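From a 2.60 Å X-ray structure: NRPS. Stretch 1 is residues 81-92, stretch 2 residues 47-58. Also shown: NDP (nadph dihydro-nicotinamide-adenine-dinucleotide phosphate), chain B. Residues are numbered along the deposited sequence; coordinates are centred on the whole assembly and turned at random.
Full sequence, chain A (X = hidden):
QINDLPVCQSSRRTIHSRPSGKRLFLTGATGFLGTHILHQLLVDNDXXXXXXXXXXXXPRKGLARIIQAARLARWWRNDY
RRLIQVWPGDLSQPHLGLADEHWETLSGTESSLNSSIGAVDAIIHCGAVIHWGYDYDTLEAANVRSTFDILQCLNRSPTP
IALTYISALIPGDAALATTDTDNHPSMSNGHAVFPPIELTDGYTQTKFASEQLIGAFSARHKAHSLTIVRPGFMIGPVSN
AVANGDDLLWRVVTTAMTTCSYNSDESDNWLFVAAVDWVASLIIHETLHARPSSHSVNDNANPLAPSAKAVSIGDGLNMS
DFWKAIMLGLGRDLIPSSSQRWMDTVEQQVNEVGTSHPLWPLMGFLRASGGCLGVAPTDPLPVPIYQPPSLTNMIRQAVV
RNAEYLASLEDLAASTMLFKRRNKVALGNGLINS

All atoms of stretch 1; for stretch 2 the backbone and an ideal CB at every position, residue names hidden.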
# COMPACT_ATOMS: atom_id res chain seq x y z
N ARG A 81 6.22 -13.02 -24.05
CA ARG A 81 7.29 -12.90 -25.03
C ARG A 81 6.90 -11.96 -26.16
O ARG A 81 7.75 -11.21 -26.66
CB ARG A 81 7.66 -14.27 -25.59
CG ARG A 81 8.39 -15.19 -24.62
CD ARG A 81 8.91 -16.46 -25.34
NE ARG A 81 9.68 -17.33 -24.44
CZ ARG A 81 9.18 -18.40 -23.82
NH1 ARG A 81 7.92 -18.75 -24.01
NH2 ARG A 81 9.96 -19.12 -23.02
N ARG A 82 5.62 -11.95 -26.56
CA ARG A 82 5.23 -11.24 -27.78
C ARG A 82 5.26 -9.72 -27.64
O ARG A 82 5.04 -9.03 -28.64
CB ARG A 82 3.83 -11.67 -28.23
CG ARG A 82 2.72 -11.16 -27.34
CD ARG A 82 1.39 -11.61 -27.89
NE ARG A 82 1.19 -13.04 -27.71
CZ ARG A 82 0.35 -13.76 -28.43
NH1 ARG A 82 -0.33 -13.20 -29.41
NH2 ARG A 82 0.23 -15.06 -28.20
N LEU A 83 5.51 -9.20 -26.44
CA LEU A 83 5.58 -7.77 -26.19
C LEU A 83 7.00 -7.27 -25.95
O LEU A 83 7.21 -6.07 -25.75
CB LEU A 83 4.71 -7.40 -24.98
CG LEU A 83 3.27 -6.92 -25.16
CD1 LEU A 83 3.32 -5.59 -25.85
CD2 LEU A 83 2.43 -7.90 -25.96
N ILE A 84 7.98 -8.16 -25.96
CA ILE A 84 9.31 -7.85 -25.46
C ILE A 84 10.32 -7.97 -26.60
O ILE A 84 10.26 -8.90 -27.41
CB ILE A 84 9.64 -8.79 -24.28
CG1 ILE A 84 10.88 -8.32 -23.53
CG2 ILE A 84 9.81 -10.22 -24.73
CD1 ILE A 84 10.97 -8.99 -22.16
N GLN A 85 11.21 -6.98 -26.69
CA GLN A 85 12.35 -7.06 -27.60
C GLN A 85 13.61 -6.74 -26.81
O GLN A 85 13.65 -5.75 -26.07
CB GLN A 85 12.20 -6.13 -28.80
CG GLN A 85 11.14 -6.60 -29.77
CD GLN A 85 11.11 -5.78 -31.05
OE1 GLN A 85 11.89 -4.84 -31.22
NE2 GLN A 85 10.20 -6.14 -31.95
N VAL A 86 14.62 -7.57 -26.97
CA VAL A 86 15.83 -7.46 -26.18
C VAL A 86 16.90 -6.78 -27.03
O VAL A 86 17.13 -7.17 -28.18
CB VAL A 86 16.27 -8.84 -25.69
CG1 VAL A 86 17.55 -8.74 -24.92
CG2 VAL A 86 15.19 -9.45 -24.82
N TRP A 87 17.54 -5.77 -26.47
CA TRP A 87 18.66 -5.11 -27.13
C TRP A 87 19.95 -5.39 -26.37
O TRP A 87 20.13 -4.85 -25.25
CB TRP A 87 18.45 -3.60 -27.23
CG TRP A 87 17.40 -3.14 -28.17
CD1 TRP A 87 16.70 -3.88 -29.08
CD2 TRP A 87 16.92 -1.81 -28.29
NE1 TRP A 87 15.81 -3.08 -29.76
CE2 TRP A 87 15.93 -1.80 -29.29
CE3 TRP A 87 17.24 -0.61 -27.65
CZ2 TRP A 87 15.26 -0.66 -29.65
CZ3 TRP A 87 16.57 0.53 -28.01
CH2 TRP A 87 15.60 0.50 -29.00
N PRO A 88 20.86 -6.16 -26.92
CA PRO A 88 22.17 -6.34 -26.29
C PRO A 88 22.87 -5.00 -26.08
O PRO A 88 22.85 -4.13 -26.95
CB PRO A 88 22.92 -7.23 -27.28
CG PRO A 88 21.84 -7.92 -28.07
CD PRO A 88 20.73 -6.92 -28.18
N GLY A 89 23.50 -4.86 -24.93
CA GLY A 89 24.13 -3.60 -24.60
C GLY A 89 24.89 -3.68 -23.30
O GLY A 89 25.06 -4.75 -22.71
N ASP A 90 25.34 -2.51 -22.85
CA ASP A 90 26.18 -2.37 -21.67
C ASP A 90 26.32 -0.90 -21.34
O ASP A 90 26.82 -0.10 -22.15
CB ASP A 90 27.55 -3.05 -21.88
CG ASP A 90 28.42 -3.07 -20.61
OD1 ASP A 90 28.13 -2.34 -19.64
OD2 ASP A 90 29.38 -3.88 -20.56
N LEU A 91 25.88 -0.55 -20.14
CA LEU A 91 25.88 0.83 -19.70
C LEU A 91 27.27 1.45 -19.83
O LEU A 91 27.40 2.65 -20.12
CB LEU A 91 25.39 0.86 -18.24
CG LEU A 91 24.00 0.29 -17.85
CD1 LEU A 91 23.84 0.20 -16.34
CD2 LEU A 91 22.85 1.08 -18.42
N SER A 92 28.32 0.64 -19.64
CA SER A 92 29.68 1.17 -19.64
C SER A 92 30.06 1.71 -21.01
O SER A 92 30.61 2.81 -21.13
CB SER A 92 30.67 0.08 -19.20
OG SER A 92 30.41 -0.32 -17.87
N UNK A 47 0.87 0.34 -23.46
CA UNK A 47 2.21 -0.02 -23.91
C UNK A 47 2.12 -1.11 -24.98
O UNK A 47 1.47 -2.14 -24.79
CB UNK A 47 3.07 -0.49 -22.73
N UNK A 48 2.77 -0.86 -26.12
CA UNK A 48 2.68 -1.72 -27.30
C UNK A 48 3.88 -2.63 -27.48
O UNK A 48 3.76 -3.65 -28.16
CB UNK A 48 2.51 -0.86 -28.55
N UNK A 49 5.03 -2.29 -26.89
CA UNK A 49 6.23 -3.11 -26.98
C UNK A 49 7.15 -2.59 -25.88
O UNK A 49 7.06 -1.41 -25.51
CB UNK A 49 6.88 -3.04 -28.36
N UNK A 50 8.03 -3.42 -25.32
CA UNK A 50 9.06 -2.91 -24.43
C UNK A 50 10.42 -3.38 -24.92
O UNK A 50 10.59 -4.56 -25.24
CB UNK A 50 8.81 -3.36 -22.99
N UNK A 51 11.37 -2.45 -24.99
CA UNK A 51 12.76 -2.78 -25.30
C UNK A 51 13.54 -2.81 -24.00
O UNK A 51 13.50 -1.85 -23.23
CB UNK A 51 13.37 -1.78 -26.28
N UNK A 52 14.28 -3.89 -23.77
CA UNK A 52 15.03 -4.05 -22.52
C UNK A 52 16.52 -4.26 -22.82
O UNK A 52 16.91 -5.16 -23.57
CB UNK A 52 14.48 -5.22 -21.71
N UNK A 53 17.34 -3.39 -22.22
CA UNK A 53 18.78 -3.58 -22.18
C UNK A 53 19.09 -4.92 -21.54
O UNK A 53 18.55 -5.26 -20.48
CB UNK A 53 19.46 -2.44 -21.42
N UNK A 54 19.95 -5.69 -22.18
CA UNK A 54 20.42 -6.95 -21.63
C UNK A 54 21.94 -6.94 -21.59
O UNK A 54 22.59 -6.80 -22.64
CB UNK A 54 19.90 -8.13 -22.45
N UNK A 55 22.49 -7.06 -20.39
CA UNK A 55 23.94 -7.11 -20.21
C UNK A 55 24.56 -8.16 -21.11
O UNK A 55 25.61 -7.92 -21.72
CB UNK A 55 24.29 -7.40 -18.75
N UNK A 56 23.91 -9.31 -21.24
CA UNK A 56 24.48 -10.42 -22.00
C UNK A 56 24.49 -10.08 -23.49
O UNK A 56 23.55 -9.45 -23.99
CB UNK A 56 23.69 -11.71 -21.75
N UNK A 57 25.52 -10.50 -24.23
CA UNK A 57 25.70 -10.04 -25.62
C UNK A 57 24.80 -10.75 -26.62
O UNK A 57 24.26 -10.13 -27.54
CB UNK A 57 27.16 -10.23 -26.04
N UNK A 58 24.66 -12.07 -26.47
CA UNK A 58 23.69 -12.82 -27.27
C UNK A 58 22.27 -12.35 -26.94
O UNK A 58 21.93 -12.18 -25.77
CB UNK A 58 23.83 -14.32 -27.02
PA NDP B . 21.73 -5.86 -9.37
O1A NDP B . 22.80 -5.08 -8.66
O2A NDP B . 22.12 -7.08 -10.17
O5B NDP B . 20.71 -4.89 -10.29
C5B NDP B . 21.48 -3.99 -11.01
C4B NDP B . 21.01 -3.98 -12.46
O4B NDP B . 22.00 -3.25 -13.24
C3B NDP B . 20.86 -5.39 -13.00
O3B NDP B . 19.78 -5.42 -13.88
C2B NDP B . 22.16 -5.64 -13.83
O2B NDP B . 22.01 -6.46 -14.91
C1B NDP B . 22.45 -4.13 -14.30
N9A NDP B . 23.91 -3.87 -14.57
C8A NDP B . 25.00 -3.90 -13.67
N7A NDP B . 26.19 -3.62 -14.27
C5A NDP B . 25.85 -3.40 -15.62
C6A NDP B . 26.62 -3.06 -16.75
N6A NDP B . 27.98 -2.90 -16.66
N1A NDP B . 26.04 -2.90 -17.98
C2A NDP B . 24.68 -3.09 -18.01
N3A NDP B . 23.82 -3.39 -17.04
C4A NDP B . 24.44 -3.55 -15.82
O3 NDP B . 20.72 -6.42 -8.16
PN NDP B . 20.52 -5.31 -7.00
O1N NDP B . 19.44 -5.74 -6.09
O2N NDP B . 21.85 -4.83 -6.46
O5D NDP B . 19.82 -3.73 -7.67
C5D NDP B . 18.58 -3.89 -8.35
C4D NDP B . 17.57 -2.67 -8.06
O4D NDP B . 17.18 -2.64 -6.68
C3D NDP B . 18.20 -1.28 -8.37
O3D NDP B . 17.43 -0.63 -9.36
C2D NDP B . 18.17 -0.47 -7.04
O2D NDP B . 17.58 0.81 -7.18
C1D NDP B . 17.26 -1.28 -6.16
N1N NDP B . 17.75 -1.47 -4.71
C2N NDP B . 17.31 -2.61 -4.12
C3N NDP B . 17.66 -2.96 -2.87
C7N NDP B . 16.98 -4.17 -2.47
O7N NDP B . 16.79 -5.16 -3.17
N7N NDP B . 16.40 -4.10 -1.25
C4N NDP B . 18.62 -2.14 -2.00
C5N NDP B . 18.95 -0.83 -2.65
C6N NDP B . 18.54 -0.53 -3.92
P2B NDP B . 22.66 -8.20 -14.64
O1X NDP B . 22.18 -8.83 -15.91
O2X NDP B . 24.17 -7.99 -14.49
O3X NDP B . 21.89 -8.50 -13.39

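Backbone pairing sets the frame. Strand 84-88 runs parallel to strand 47-54, and CA atoms pair I84 with 50, Q85 with 51, V86 with 52, W87 with 53 and P88 with 54, so side chains alternate between the face of I84, V86 and P88 and the face of Q85 and W87.

Positions 47 and 48 have no atom of stretch 1 within 5.5 Å of the ideal CB, so stretch 1 scarcely restricts them. They are V47 and S48; the closest approach is to backbone, L83 CD1 lying 3.0 Å from S48 O.

At 49 CA-to-CB points sideways and the ideal CB lies 4.0 Å from L83 O. The phi/psi of -165/152 is extended; a branched or long aliphatic chain would suit. I49 brings CD1 to 4.0 Å from R82 O.

Position 50 donates its N to L83 O (2.8 Å) and accepts from Q85 N at its O (2.9 Å). Its CB shares the face of I84, where a beta-branched aliphatic fits an extended strand. It is V50, whose side chain comes no nearer to stretch 1 than its CB, 4.2 Å from L83 O; its tie to stretch 1 is mainly the backbone ladder.

At 51 the ideal CB lies 3.9 Å from W87 CE2, over the indole, and Q85 extends nearby. An aromatic or a flat, long chain would exploit this. Y51 (chi1 m) forms an offset stack with the six-membered ring of W87, centroids 4.3 Å apart and planes at 19°, while Q85 OE1 approaches the ring edge, 3.2 Å from CE1.

Position 52 continues the ladder, its N bonding Q85 O (3.0 Å) and its O accepting from W87 N (3.0 Å). Its CB is 5.1 Å from I84 CG1, so a medium aliphatic suits. V52 CG2 meets V86 CG2 at 3.9 Å and I84 CG1 at 4.2 Å.

At 53 the ideal CB is 4.6 Å from W87 O, with G89 and L91 farther along; leucine, isoleucine or methionine could reach them. L53 places CD1 3.6 Å from G89 CA and CD2 3.5 Å from L91 CD2. A CB on G89 would fall 2.4 Å from L53 CD1, a clash.

At 54 the ideal CB is already 3.5 Å from V86 CG1, which favours a small residue. A54 fits; its N bonds W87 O (3.2 Å) and G89 N bonds its O (3.1 Å).

Position 55 points away from stretch 1, but the cofactor's phosphate lies nearby, inviting a long basic chain. R55, t throughout, hydrogen-bonds NDP O2X through NH2 (2.7 Å).

Positions 56 to 58 also point away, leaving choice broad: A56, P57, whose O lies 3.2 Å from P88 CB, and C58, at a helix N-cap position.

Stretch 2 (47-58) VSIVYVLARAPC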
# COMPACT_ATOMS: atom_id res chain seq x y z
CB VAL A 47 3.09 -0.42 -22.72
CG1 VAL A 47 2.49 -1.56 -22.01
CG2 VAL A 47 4.48 -0.78 -23.20
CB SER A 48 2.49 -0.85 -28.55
OG SER A 48 2.48 -1.63 -29.74
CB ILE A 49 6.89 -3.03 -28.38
CG1 ILE A 49 7.61 -4.33 -28.78
CG2 ILE A 49 7.95 -1.95 -28.43
CD1 ILE A 49 6.69 -5.46 -29.25
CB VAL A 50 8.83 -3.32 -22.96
CG1 VAL A 50 9.95 -2.77 -22.05
CG2 VAL A 50 7.47 -2.86 -22.47
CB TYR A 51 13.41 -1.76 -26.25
CG TYR A 51 12.65 -1.41 -27.50
CD1 TYR A 51 12.44 -2.35 -28.49
CD2 TYR A 51 12.23 -0.10 -27.73
CE1 TYR A 51 11.77 -2.01 -29.69
CE2 TYR A 51 11.55 0.25 -28.92
CZ TYR A 51 11.33 -0.72 -29.89
OH TYR A 51 10.66 -0.40 -31.04
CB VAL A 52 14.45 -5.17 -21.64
CG1 VAL A 52 13.05 -4.80 -21.23
CG2 VAL A 52 14.42 -6.48 -22.37
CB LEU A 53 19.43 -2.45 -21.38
CG LEU A 53 20.94 -2.31 -21.62
CD1 LEU A 53 21.23 -2.00 -23.11
CD2 LEU A 53 21.64 -1.26 -20.75
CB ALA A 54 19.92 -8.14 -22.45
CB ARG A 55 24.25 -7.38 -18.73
CG ARG A 55 25.73 -7.33 -18.36
CD ARG A 55 25.91 -7.47 -16.84
NE ARG A 55 27.32 -7.54 -16.45
CZ ARG A 55 27.74 -7.63 -15.20
NH1 ARG A 55 29.05 -7.69 -14.94
NH2 ARG A 55 26.87 -7.66 -14.20
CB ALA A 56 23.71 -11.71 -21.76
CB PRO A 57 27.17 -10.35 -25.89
CG PRO A 57 27.45 -11.54 -25.03
CD PRO A 57 26.63 -11.36 -23.79
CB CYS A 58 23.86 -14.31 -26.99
SG CYS A 58 22.73 -15.41 -27.86
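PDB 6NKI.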